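PDB 5BWJ: sensory transduction histidine kinase, putative from Borrelia burgdorferi, which probably acts as a hybrid histidine kinase phosphorylating protein histidine with ATP, its Venus flytrap periplasmic domain, the part present here, serving as sensor for small molecules. Local coordinates for residues 17-22 against 29-34; 10-15 against 47-52; 22-27 against 167-172. All blocks are in the same frame, centred on the assembly; numbering follows the deposited sequence.

Contact 1: 17-22 against 29-34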
loop_
_atom_site.group_PDB
_atom_site.type_symbol
_atom_site.label_atom_id
_atom_site.label_comp_id
_atom_site.label_asym_id
_atom_site.label_seq_id
_atom_site.Cartn_x
_atom_site.Cartn_y
_atom_site.Cartn_z
ATOM N N PHE B 17 5.943 1.588 -4.958
ATOM C CA PHE B 17 6.127 1.607 -3.511
ATOM C C PHE B 17 5.283 0.514 -2.862
ATOM O O PHE B 17 4.118 0.349 -3.218
ATOM C CB PHE B 17 5.747 2.976 -2.938
ATOM C CG PHE B 17 6.047 3.127 -1.469
ATOM C CD1 PHE B 17 7.214 3.747 -1.051
ATOM C CD2 PHE B 17 5.166 2.651 -0.509
ATOM C CE1 PHE B 17 7.497 3.889 0.296
ATOM C CE2 PHE B 17 5.445 2.790 0.839
ATOM C CZ PHE B 17 6.613 3.412 1.242
ATOM N N PRO B 18 5.852 -0.232 -1.898
ATOM C CA PRO B 18 7.211 -0.211 -1.342
ATOM C C PRO B 18 8.137 -1.268 -1.949
ATOM O O PRO B 18 9.206 -1.530 -1.399
ATOM C CB PRO B 18 6.965 -0.510 0.134
ATOM C CG PRO B 18 5.831 -1.492 0.094
ATOM C CD PRO B 18 4.971 -1.102 -1.096
ATOM N N PHE B 19 7.726 -1.874 -3.057
ATOM C CA PHE B 19 8.506 -2.947 -3.671
ATOM C C PHE B 19 9.809 -2.427 -4.270
ATOM O O PHE B 19 10.864 -3.034 -4.092
ATOM C CB PHE B 19 7.672 -3.662 -4.734
ATOM C CG PHE B 19 6.516 -4.429 -4.164
ATOM C CD1 PHE B 19 6.663 -5.758 -3.801
ATOM C CD2 PHE B 19 5.290 -3.817 -3.966
ATOM C CE1 PHE B 19 5.605 -6.464 -3.266
ATOM C CE2 PHE B 19 4.228 -4.516 -3.430
ATOM C CZ PHE B 19 4.386 -5.843 -3.079
ATOM N N TYR B 20 9.737 -1.307 -4.979
ATOM C CA TYR B 20 10.940 -0.634 -5.447
ATOM C C TYR B 20 10.622 0.811 -5.800
ATOM O O TYR B 20 9.614 1.097 -6.446
ATOM C CB TYR B 20 11.553 -1.364 -6.649
ATOM C CG TYR B 20 10.609 -1.558 -7.812
ATOM C CD1 TYR B 20 10.510 -0.605 -8.816
ATOM C CD2 TYR B 20 9.824 -2.699 -7.910
ATOM C CE1 TYR B 20 9.649 -0.779 -9.881
ATOM C CE2 TYR B 20 8.959 -2.882 -8.970
ATOM C CZ TYR B 20 8.876 -1.919 -9.953
ATOM O OH TYR B 20 8.018 -2.101 -11.010
ATOM N N TYR B 21 11.484 1.721 -5.356
ATOM C CA TYR B 21 11.284 3.146 -5.588
ATOM C C TYR B 21 12.584 3.911 -5.376
ATOM O O TYR B 21 13.483 3.437 -4.684
ATOM C CB TYR B 21 10.192 3.691 -4.666
ATOM C CG TYR B 21 10.454 3.457 -3.194
ATOM C CD1 TYR B 21 10.111 2.253 -2.590
ATOM C CD2 TYR B 21 11.038 4.440 -2.408
ATOM C CE1 TYR B 21 10.345 2.036 -1.246
ATOM C CE2 TYR B 21 11.277 4.231 -1.062
ATOM C CZ TYR B 21 10.928 3.028 -0.486
ATOM O OH TYR B 21 11.163 2.817 0.853
ATOM N N LYS B 22 12.674 5.096 -5.974
ATOM C CA LYS B 22 13.890 5.900 -5.902
ATOM C C LYS B 22 14.007 6.646 -4.579
ATOM O O LYS B 22 13.023 7.190 -4.074
ATOM C CB LYS B 22 13.935 6.912 -7.048
ATOM C CG LYS B 22 13.960 6.305 -8.438
ATOM C CD LYS B 22 14.091 7.395 -9.495
ATOM C CE LYS B 22 13.921 6.845 -10.899
ATOM N NZ LYS B 22 13.990 7.920 -11.928
ATOM N N GLU B 29 15.484 1.855 -3.543
ATOM C CA GLU B 29 15.173 1.194 -2.287
ATOM C C GLU B 29 13.928 0.336 -2.475
ATOM O O GLU B 29 13.105 0.619 -3.342
ATOM C CB GLU B 29 14.960 2.228 -1.182
ATOM C CG GLU B 29 14.664 1.629 0.181
ATOM C CD GLU B 29 15.510 2.232 1.278
ATOM O OE1 GLU B 29 15.748 3.459 1.253
ATOM O OE2 GLU B 29 15.948 1.472 2.164
ATOM N N GLY B 30 13.789 -0.714 -1.672
ATOM C CA GLY B 30 12.614 -1.561 -1.747
ATOM C C GLY B 30 12.830 -2.954 -1.196
ATOM O O GLY B 30 13.952 -3.337 -0.859
ATOM N N LEU B 31 11.744 -3.716 -1.117
ATOM C CA LEU B 31 11.769 -5.056 -0.544
ATOM C C LEU B 31 11.689 -6.149 -1.610
ATOM O O LEU B 31 11.777 -7.335 -1.288
ATOM C CB LEU B 31 10.618 -5.217 0.457
ATOM C CG LEU B 31 9.204 -4.915 -0.052
ATOM C CD1 LEU B 31 8.561 -6.145 -0.661
ATOM C CD2 LEU B 31 8.342 -4.364 1.070
ATOM N N ILE B 32 11.519 -5.757 -2.871
ATOM C CA ILE B 32 11.366 -6.729 -3.953
ATOM C C ILE B 32 12.630 -7.566 -4.123
ATOM O O ILE B 32 12.566 -8.736 -4.498
ATOM C CB ILE B 32 11.030 -6.043 -5.304
ATOM C CG1 ILE B 32 10.621 -7.077 -6.360
ATOM C CG2 ILE B 32 12.219 -5.233 -5.821
ATOM C CD1 ILE B 32 9.311 -7.782 -6.076
ATOM N N PHE B 33 13.776 -6.955 -3.841
ATOM C CA PHE B 33 15.062 -7.617 -4.020
ATOM C C PHE B 33 15.186 -8.794 -3.060
ATOM O O PHE B 33 15.715 -9.847 -3.416
ATOM C CB PHE B 33 16.204 -6.619 -3.812
ATOM C CG PHE B 33 15.986 -5.306 -4.510
ATOM C CD1 PHE B 33 16.199 -5.187 -5.874
ATOM C CD2 PHE B 33 15.552 -4.195 -3.804
ATOM C CE1 PHE B 33 15.990 -3.983 -6.521
ATOM C CE2 PHE B 33 15.342 -2.987 -4.446
ATOM C CZ PHE B 33 15.562 -2.882 -5.807
ATOM N N SER B 34 14.683 -8.608 -1.843
ATOM C CA SER B 34 14.639 -9.676 -0.851
ATOM C C SER B 34 13.728 -10.813 -1.307
ATOM O O SER B 34 14.061 -11.987 -1.152
ATOM C CB SER B 34 14.159 -9.129 0.495
ATOM O OG SER B 34 13.985 -10.173 1.438
HETATM O O HOH W 1 12.796 4.944 2.175
#

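Contact 2: 10-15 against 47-52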
loop_
_atom_site.group_PDB
_atom_site.type_symbol
_atom_site.label_atom_id
_atom_site.label_comp_id
_atom_site.label_asym_id
_atom_site.label_seq_id
_atom_site.Cartn_x
_atom_site.Cartn_y
_atom_site.Cartn_z
ATOM N N PHE B 10 14.889 -9.918 -14.439
ATOM C CA PHE B 10 13.694 -9.212 -13.994
ATOM C C PHE B 10 13.810 -7.729 -14.325
ATOM O O PHE B 10 14.782 -7.074 -13.945
ATOM C CB PHE B 10 13.479 -9.406 -12.491
ATOM C CG PHE B 10 12.957 -10.768 -12.122
ATOM C CD1 PHE B 10 11.604 -10.972 -11.912
ATOM C CD2 PHE B 10 13.820 -11.842 -11.987
ATOM C CE1 PHE B 10 11.119 -12.225 -11.571
ATOM C CE2 PHE B 10 13.343 -13.095 -11.649
ATOM C CZ PHE B 10 11.988 -13.286 -11.438
ATOM N N LYS B 11 12.824 -7.209 -15.049
ATOM C CA LYS B 11 12.781 -5.786 -15.373
ATOM C C LYS B 11 11.766 -5.064 -14.498
ATOM O O LYS B 11 10.560 -5.302 -14.600
ATOM C CB LYS B 11 12.448 -5.575 -16.851
ATOM C CG LYS B 11 13.634 -5.776 -17.780
ATOM C CD LYS B 11 13.326 -5.279 -19.182
ATOM C CE LYS B 11 14.512 -5.449 -20.111
ATOM N NZ LYS B 11 15.701 -4.670 -19.670
ATOM N N LEU B 12 12.265 -4.186 -13.633
ATOM C CA LEU B 12 11.412 -3.399 -12.750
ATOM C C LEU B 12 11.031 -2.091 -13.433
ATOM O O LEU B 12 11.872 -1.216 -13.642
ATOM C CB LEU B 12 12.121 -3.130 -11.420
ATOM C CG LEU B 12 12.661 -4.376 -10.707
ATOM C CD1 LEU B 12 13.314 -4.012 -9.383
ATOM C CD2 LEU B 12 11.568 -5.404 -10.487
ATOM N N VAL B 13 9.756 -1.970 -13.787
ATOM C CA VAL B 13 9.282 -0.832 -14.567
ATOM C C VAL B 13 8.831 0.316 -13.668
ATOM O O VAL B 13 8.059 0.114 -12.729
ATOM C CB VAL B 13 8.116 -1.235 -15.493
ATOM C CG1 VAL B 13 7.719 -0.072 -16.397
ATOM C CG2 VAL B 13 8.498 -2.446 -16.331
ATOM N N ASP B 14 9.323 1.516 -13.969
ATOM C CA ASP B 14 8.904 2.732 -13.278
ATOM C C ASP B 14 9.181 2.612 -11.773
ATOM O O ASP B 14 10.297 2.268 -11.377
ATOM C CB ASP B 14 7.421 3.005 -13.567
ATOM C CG ASP B 14 6.995 4.418 -13.198
ATOM O OD1 ASP B 14 7.870 5.297 -13.051
ATOM O OD2 ASP B 14 5.776 4.650 -13.057
ATOM N N GLN B 15 8.180 2.894 -10.941
ATOM C CA GLN B 15 8.317 2.766 -9.494
ATOM C C GLN B 15 7.050 2.155 -8.911
ATOM O O GLN B 15 5.961 2.305 -9.469
ATOM C CB GLN B 15 8.600 4.124 -8.852
ATOM C CG GLN B 15 9.847 4.813 -9.387
ATOM C CD GLN B 15 10.169 6.089 -8.637
ATOM O OE1 GLN B 15 10.394 6.071 -7.425
ATOM N NE2 GLN B 15 10.184 7.208 -9.351
ATOM N N ILE B 47 19.422 -14.551 -10.499
ATOM C CA ILE B 47 18.574 -13.480 -11.003
ATOM C C ILE B 47 19.368 -12.224 -11.338
ATOM O O ILE B 47 20.407 -11.940 -10.737
ATOM C CB ILE B 47 17.466 -13.120 -9.993
ATOM C CG1 ILE B 47 18.070 -12.792 -8.626
ATOM C CG2 ILE B 47 16.469 -14.271 -9.877
ATOM C CD1 ILE B 47 17.077 -12.205 -7.650
ATOM N N MET B 48 18.859 -11.495 -12.326
ATOM C CA MET B 48 19.381 -10.193 -12.710
ATOM C C MET B 48 18.251 -9.177 -12.642
ATOM O O MET B 48 17.197 -9.376 -13.245
ATOM C CB MET B 48 19.979 -10.242 -14.119
ATOM C CG MET B 48 20.217 -8.878 -14.758
ATOM S SD MET B 48 21.295 -7.816 -13.778
ATOM C CE MET B 48 21.190 -6.292 -14.709
ATOM N N VAL B 49 18.472 -8.094 -11.905
ATOM C CA VAL B 49 17.481 -7.034 -11.781
ATOM C C VAL B 49 17.930 -5.812 -12.567
ATOM O O VAL B 49 19.074 -5.371 -12.446
ATOM C CB VAL B 49 17.245 -6.643 -10.312
ATOM C CG1 VAL B 49 16.156 -5.585 -10.210
ATOM C CG2 VAL B 49 16.866 -7.868 -9.492
ATOM N N GLU B 50 17.022 -5.277 -13.378
ATOM C CA GLU B 50 17.293 -4.074 -14.152
ATOM C C GLU B 50 16.102 -3.127 -14.081
ATOM O O GLU B 50 14.966 -3.522 -14.335
ATOM C CB GLU B 50 17.603 -4.424 -15.609
ATOM C CG GLU B 50 17.840 -3.213 -16.500
ATOM C CD GLU B 50 18.196 -3.593 -17.923
ATOM O OE1 GLU B 50 17.485 -3.153 -18.851
ATOM O OE2 GLU B 50 19.191 -4.324 -18.112
ATOM N N HIS B 51 16.371 -1.874 -13.733
ATOM C CA HIS B 51 15.328 -0.860 -13.668
ATOM C C HIS B 51 15.177 -0.144 -15.002
ATOM O O HIS B 51 16.167 0.191 -15.655
ATOM C CB HIS B 51 15.634 0.155 -12.568
ATOM C CG HIS B 51 15.597 -0.422 -11.187
ATOM N ND1 HIS B 51 16.694 -1.014 -10.600
ATOM C CD2 HIS B 51 14.596 -0.498 -10.280
ATOM C CE1 HIS B 51 16.370 -1.428 -9.388
ATOM N NE2 HIS B 51 15.103 -1.127 -9.169
ATOM N N ILE B 52 13.931 0.077 -15.403
ATOM C CA ILE B 52 13.625 0.909 -16.559
ATOM C C ILE B 52 12.452 1.825 -16.223
ATOM O O ILE B 52 11.457 1.392 -15.641
ATOM C CB ILE B 52 13.299 0.063 -17.808
ATOM C CG1 ILE B 52 12.282 -1.034 -17.476
ATOM C CG2 ILE B 52 14.578 -0.556 -18.370
ATOM C CD1 ILE B 52 11.736 -1.751 -18.694
#

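Contact 3: 22-27 against 167-172. With NO3 (nitrate ion), chain F.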
loop_
_atom_site.group_PDB
_atom_site.type_symbol
_atom_site.label_atom_id
_atom_site.label_comp_id
_atom_site.label_asym_id
_atom_site.label_seq_id
_atom_site.Cartn_x
_atom_site.Cartn_y
_atom_site.Cartn_z
ATOM N N LYS B 22 12.674 5.096 -5.974
ATOM C CA LYS B 22 13.890 5.900 -5.902
ATOM C C LYS B 22 14.007 6.646 -4.579
ATOM O O LYS B 22 13.023 7.190 -4.074
ATOM C CB LYS B 22 13.935 6.912 -7.048
ATOM C CG LYS B 22 13.960 6.305 -8.438
ATOM C CD LYS B 22 14.091 7.395 -9.495
ATOM C CE LYS B 22 13.921 6.845 -10.899
ATOM N NZ LYS B 22 13.990 7.920 -11.928
ATOM N N ASN B 23 15.220 6.670 -4.031
ATOM C CA ASN B 23 15.530 7.481 -2.858
ATOM C C ASN B 23 16.290 8.746 -3.264
ATOM O O ASN B 23 16.440 9.028 -4.452
ATOM C CB ASN B 23 16.338 6.666 -1.840
ATOM C CG ASN B 23 17.634 6.116 -2.415
ATOM O OD1 ASN B 23 18.130 6.582 -3.442
ATOM N ND2 ASN B 23 18.194 5.116 -1.742
ATOM N N ASN B 24 16.768 9.501 -2.280
ATOM C CA ASN B 24 17.469 10.756 -2.545
ATOM C C ASN B 24 18.845 10.559 -3.174
ATOM O O ASN B 24 19.401 11.484 -3.765
ATOM C CB ASN B 24 17.624 11.559 -1.251
ATOM C CG ASN B 24 16.304 12.094 -0.731
ATOM O OD1 ASN B 24 15.302 12.117 -1.446
ATOM N ND2 ASN B 24 16.302 12.542 0.519
ATOM N N LYS B 25 19.391 9.355 -3.044
ATOM C CA LYS B 25 20.743 9.073 -3.513
ATOM C C LYS B 25 20.758 8.565 -4.952
ATOM O O LYS B 25 21.783 8.088 -5.437
ATOM C CB LYS B 25 21.411 8.052 -2.594
ATOM C CG LYS B 25 21.345 8.426 -1.117
ATOM C CD LYS B 25 22.057 7.409 -0.237
ATOM C CE LYS B 25 21.412 6.034 -0.328
ATOM N NZ LYS B 25 21.967 5.090 0.680
ATOM N N GLY B 26 19.620 8.669 -5.632
ATOM C CA GLY B 26 19.512 8.208 -7.004
ATOM C C GLY B 26 19.501 6.694 -7.122
ATOM O O GLY B 26 19.577 6.154 -8.226
ATOM N N GLU B 27 19.404 6.012 -5.984
ATOM C CA GLU B 27 19.381 4.554 -5.955
ATOM C C GLU B 27 17.957 4.048 -5.757
ATOM O O GLU B 27 17.047 4.828 -5.471
ATOM C CB GLU B 27 20.284 4.024 -4.838
ATOM N N ASN B 167 5.584 13.721 -2.478
ATOM C CA ASN B 167 5.783 14.115 -1.089
ATOM C C ASN B 167 7.253 14.138 -0.677
ATOM O O ASN B 167 7.643 14.919 0.192
ATOM C CB ASN B 167 5.007 13.168 -0.169
ATOM C CG ASN B 167 4.873 13.706 1.242
ATOM O OD1 ASN B 167 4.675 14.901 1.449
ATOM N ND2 ASN B 167 4.979 12.817 2.224
ATOM N N ASN B 168 8.065 13.289 -1.303
ATOM C CA ASN B 168 9.467 13.139 -0.924
ATOM C C ASN B 168 10.454 13.861 -1.846
ATOM O O ASN B 168 11.547 14.229 -1.412
ATOM C CB ASN B 168 9.828 11.654 -0.863
ATOM C CG ASN B 168 9.250 10.964 0.362
ATOM O OD1 ASN B 168 9.933 10.793 1.374
ATOM N ND2 ASN B 168 7.984 10.570 0.279
ATOM N N PHE B 169 10.074 14.060 -3.109
ATOM C CA PHE B 169 10.968 14.682 -4.090
ATOM C C PHE B 169 10.589 16.124 -4.426
ATOM O O PHE B 169 11.455 16.930 -4.767
ATOM C CB PHE B 169 10.998 13.865 -5.385
ATOM C CG PHE B 169 11.752 12.572 -5.272
ATOM C CD1 PHE B 169 13.130 12.571 -5.155
ATOM C CD2 PHE B 169 11.086 11.359 -5.300
ATOM C CE1 PHE B 169 13.832 11.385 -5.056
ATOM C CE2 PHE B 169 11.782 10.167 -5.203
ATOM C CZ PHE B 169 13.159 10.182 -5.081
ATOM N N LEU B 170 9.301 16.446 -4.338
ATOM C CA LEU B 170 8.808 17.749 -4.782
ATOM C C LEU B 170 8.139 18.548 -3.670
ATOM O O LEU B 170 7.550 19.599 -3.931
ATOM C CB LEU B 170 7.827 17.562 -5.937
ATOM C CG LEU B 170 8.364 16.753 -7.119
ATOM C CD1 LEU B 170 7.269 16.583 -8.136
ATOM C CD2 LEU B 170 9.586 17.409 -7.745
ATOM N N SER B 171 8.238 18.056 -2.439
ATOM C CA SER B 171 7.664 18.741 -1.284
ATOM C C SER B 171 6.190 19.062 -1.512
ATOM O O SER B 171 5.725 20.155 -1.187
ATOM C CB SER B 171 8.437 20.027 -0.982
ATOM O OG SER B 171 9.803 19.757 -0.728
ATOM N N GLU B 172 5.469 18.104 -2.086
ATOM C CA GLU B 172 4.055 18.274 -2.395
ATOM C C GLU B 172 3.232 17.146 -1.784
ATOM O O GLU B 172 3.338 15.991 -2.198
ATOM C CB GLU B 172 3.840 18.325 -3.910
HETATM N N NO3 F . 5.293 9.358 1.751
HETATM O O1 NO3 F . 6.171 9.945 2.448
HETATM O O2 NO3 F . 5.273 8.095 1.690
HETATM O O3 NO3 F . 4.434 10.035 1.116
#

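Contact 1: 17-22 against 29-34
Residues 17-22 and 29-34 form the base of a beta hairpin in the Venus flytrap sensor domain, where the hairpin runs into helix 32-42. Y21 and E29 are its antiparallel hydrogen-bonded pair. Y21 N donates a hydrogen bond to E29 O, and E29 N one to Y21 O, each at 2.8 Å and nearly along the C=O axis. I32 N donates a hydrogen bond to F19 O at 3.1 Å, in the carbonyl plane on a lone pair. This ties the helix start to the loop. G30 CA comes within 3.3 Å of F19 O because G30 lacks a CB, which would clash with F19 O and Y20 CA. Apolar side chains pack beside this backbone link. L31 CD1 meets F19 CD1 at 3.7 Å, and its CD2 lies beside P18, which follows a cis peptide bond. I32 CG2 lies alongside Y20 CB. Y20 OH is hydrogen-bonded to V13 O. Y21 CG takes the crowded position between backbone N and carbonyl carbon (chi1 56°), so the ring folds back beside E29. E29 is a Mg2+ ligand in a structure of this protein, but no Mg2+ is bound to this chain. E29 OE2 accepts a hydrogen bond from I176 N of the second subunit. The Y21 ring is sandwiched: E29 O lies 3.5 Å above one face near the rim, and F17 CD1 3.5 Å from the opposite face, over the centre.

Contact 2: 10-15 against 47-52
I52, F10 and L12 carry this pairing of two parallel strands, 6-13 and 45-52. Helix 32-42 lies between them in the chain, so they form a beta-alpha-beta unit. Five backbone hydrogen bonds zip them together. The straightest runs from F10 N to M48 O, 2.7 Å at 172°. At the other end D14 N reaches I52 O. I52 has CG1 in the crowded position between its backbone N and carbonyl carbon (chi1 48°). This brings CD1 over the neighbouring strand, 3.9 Å from K11 CD and 4.1 Å from V13 CG2. F10 lies on the other face of the sheet. Its CE2 touches I47 CG2 at 3.8 Å, and its ring meets W39 of the covering helix edge-to-face. L12 shares that face. Its CD1 presses on V49 CG1 at 3.4 Å, tighter than usual for two carbons, and reaches H51 NE2 at 3.4 Å. L12 and H51 run side by side, while the H51 ring stacks on Y28. On the face of I52, K11 and E50 point the same way. A bend at the end of K11 (chi4 -62°) takes NZ to E50 OE1 at 2.5 Å. E61 also bridges to K11 NZ, and E50 OE2 pairs with K9. K9 and K11 bring like charges close together, so the two carboxylates probably offset their repulsion and keep both lysines protonated.

Contact 3: 22-27 against 167-172
The tip of the beta hairpin, a type I turn from N23 to G26, meets the C-terminal end of helix 161-169. The close part is one ring. F169 CG stands anti to its carbonyl carbon (chi1 -73°), and the ring tip reaches toward the start of the turn. Its CZ comes to 3.2 Å from K22 O and 3.5 Å from N23 O. N23 O lies in the ring plane, so the contact is at the edge, where the slightly positive C-H groups meet carbonyl oxygens. K22 CB adds an apolar touch. K22 O also accepts a hydrogen bond from Y164 OH, from the helix that carries F169. The rest is loose. No hydrogen bond joins the two segments, and N24, exposed, slides past the ring, its OD1 4.0 Å from F169 CE1. Away from the turn, a nitrate, probably from the crystallisation liquor, is gripped by N167 and N168. N168 ND2 donates a hydrogen bond to its O1 at 2.9 Å, N167 ND2 donates to both O1 and O3, and K160 NZ of the second subunit is also hydrogen-bonded to it. The turn is braced from within by N23: its OD1 accepts E27 N at 2.9 Å, in the carbonyl plane.

How the contacts relate
Contact 1 is buried, contact 2 partly buried and contact 3 lies at the surface. Contacts 1 and 2 belong to one run of chain: strand 6-13, the hairpin, helix 32-42 and strand 45-52, with contact 1 nested inside the loop that contact 2 closes. They touch, Q15 OE1 probably accepting a hydrogen bond from K22 N. The segments of contacts 1 and 3 share K22, which packs across contact 3 alone, where the hairpin tip meets a distant helix. Contact 2 joins a ladder of backbone bonds to a salt bridge and apolar packing; contact 1 has fewer backbone bonds, with aromatic and aliphatic packing; contact 3 has none between its segments. Only contact 2 does not touch the second subunit.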